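Long-range contact in trichothecene 15-O-acetyltransferase TRI3 (Fusarium sporotrichioides, PDB 3FOT), which acetylates the 15-hydroxyl of trichothecene intermediates during mycotoxin biosynthesis, as a coenzyme A-dependent member of the BAHD acyltransferase superfamily: residues S230-S236 against N352-C357. Numbering follows the deposited sequence.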
# COMPACT_ATOMS: atom_id res chain seq x y z
N SER A 230 1.95 -15.86 7.91
CA SER A 230 3.24 -15.60 7.28
C SER A 230 4.28 -15.79 8.39
O SER A 230 4.07 -15.35 9.53
CB SER A 230 3.31 -14.17 6.69
OG SER A 230 2.46 -14.07 5.53
N PRO A 231 5.40 -16.44 8.06
CA PRO A 231 6.41 -16.62 9.10
C PRO A 231 7.09 -15.30 9.47
O PRO A 231 6.93 -14.30 8.73
CB PRO A 231 7.38 -17.63 8.46
CG PRO A 231 7.24 -17.42 6.99
CD PRO A 231 5.79 -17.06 6.78
N PRO A 232 7.81 -15.27 10.61
CA PRO A 232 8.49 -14.02 10.95
C PRO A 232 9.53 -13.65 9.90
O PRO A 232 10.32 -14.50 9.45
CB PRO A 232 9.12 -14.31 12.32
CG PRO A 232 8.36 -15.50 12.86
CD PRO A 232 8.01 -16.31 11.64
N VAL A 233 9.52 -12.39 9.50
CA VAL A 233 10.36 -11.95 8.38
C VAL A 233 11.87 -12.25 8.65
O VAL A 233 12.60 -12.72 7.77
CB VAL A 233 10.07 -10.45 8.03
CG1 VAL A 233 10.36 -9.55 9.23
CG2 VAL A 233 10.86 -10.01 6.82
N VAL A 234 12.29 -12.04 9.89
CA VAL A 234 13.69 -12.22 10.26
C VAL A 234 14.17 -13.66 9.98
O VAL A 234 15.26 -13.87 9.37
CB VAL A 234 13.89 -11.88 11.74
CG1 VAL A 234 13.86 -10.37 11.96
N ASP A 235 13.33 -14.63 10.35
CA ASP A 235 13.64 -16.05 10.16
C ASP A 235 13.46 -16.54 8.72
O ASP A 235 13.84 -17.67 8.39
CB ASP A 235 12.80 -16.89 11.13
CG ASP A 235 13.09 -16.53 12.59
OD1 ASP A 235 14.27 -16.27 12.91
OD2 ASP A 235 12.16 -16.51 13.41
N SER A 236 12.89 -15.68 7.88
CA SER A 236 12.58 -16.03 6.50
C SER A 236 13.62 -15.56 5.52
O SER A 236 13.49 -15.82 4.31
CB SER A 236 11.21 -15.42 6.12
OG SER A 236 10.20 -15.93 6.96
N ASN A 352 4.64 -15.96 -1.36
CA ASN A 352 3.41 -16.21 -0.60
C ASN A 352 3.42 -15.50 0.78
O ASN A 352 3.03 -16.09 1.77
CB ASN A 352 3.23 -17.73 -0.43
CG ASN A 352 1.84 -18.12 0.08
OD1 ASN A 352 0.83 -17.49 -0.26
ND2 ASN A 352 1.79 -19.17 0.89
N PHE A 353 3.85 -14.23 0.82
CA PHE A 353 4.10 -13.51 2.07
C PHE A 353 3.16 -12.32 2.14
O PHE A 353 3.22 -11.44 1.28
CB PHE A 353 5.56 -13.02 2.16
CG PHE A 353 5.99 -12.66 3.57
CD1 PHE A 353 6.54 -13.63 4.42
CD2 PHE A 353 5.81 -11.37 4.07
CE1 PHE A 353 6.92 -13.31 5.72
CE2 PHE A 353 6.22 -11.04 5.37
CZ PHE A 353 6.75 -12.02 6.20
N TYR A 354 2.29 -12.32 3.14
CA TYR A 354 1.20 -11.33 3.22
C TYR A 354 1.42 -10.25 4.25
O TYR A 354 0.86 -9.15 4.13
CB TYR A 354 -0.14 -12.05 3.49
CG TYR A 354 -0.69 -12.74 2.26
CD1 TYR A 354 -0.04 -13.84 1.71
CD2 TYR A 354 -1.85 -12.27 1.64
CE1 TYR A 354 -0.52 -14.46 0.58
CE2 TYR A 354 -2.36 -12.90 0.50
CZ TYR A 354 -1.68 -14.00 -0.02
OH TYR A 354 -2.15 -14.63 -1.15
N ALA A 355 2.21 -10.53 5.28
CA ALA A 355 2.55 -9.50 6.28
C ALA A 355 3.49 -8.46 5.64
O ALA A 355 3.97 -8.67 4.52
CB ALA A 355 3.20 -10.14 7.52
N MET A 356 3.73 -7.35 6.34
CA MET A 356 4.65 -6.31 5.88
C MET A 356 5.98 -6.94 5.53
O MET A 356 6.53 -7.69 6.32
CB MET A 356 4.88 -5.30 7.01
CG MET A 356 5.76 -4.15 6.65
SD MET A 356 4.81 -2.74 6.06
CE MET A 356 3.83 -2.32 7.51
N CYS A 357 6.52 -6.59 4.37
CA CYS A 357 7.87 -7.02 4.02
C CYS A 357 8.48 -5.89 3.21
O CYS A 357 8.46 -5.90 1.98
CB CYS A 357 7.87 -8.35 3.25
SG CYS A 357 9.62 -8.89 2.99
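Ser230 meets the loop 352-357 with both atoms of its side chain, and each does a different job. Its CB sits over one face of the Phe353 ring, 4.0 Å from the ring centroid and 17° off the normal, a CH-pi contact displaced toward the rim at CE1. Its OG accepts a nearly straight hydrogen bond from the next residue, Tyr354 N to Ser230 OG at 3.0 Å with an angle of 168° at the hydrogen. With OG anti to the carbonyl carbon (chi1 -70°), the hydroxyl reaches this peptide while CB stays on the ring. Pro231 O comes to the edge of the same ring, near its plane, 3.2 Å from Phe353 CE1, where the ring hydrogens carry partial positive charge. Phe353 CZ touches Val233 CB at 4.1 Å, and Val233 CG2 reaches Cys357 SG at 4.2 Å. The ring thus packs on Ser230, Pro231 and Val233, at the start of a turn held by its own bonds, Ser236 OG to Pro232 O and Ser236 N to Val233 O. Further out, Glu91 and Trp19 bond the backbone of Ser230, and Asp200 of helix 191-205 takes the Tyr354 hydroxyl. A long connection between helices 191-205 and 246-264 is joined here to the short loop leading from helix 347-350 into strand 358-365, with helix 347-350 against Pro231 and Ser236 and helix 406-423, which carries the 15-deacetylcalonectrin-binding His414, against Val233 and Cys357.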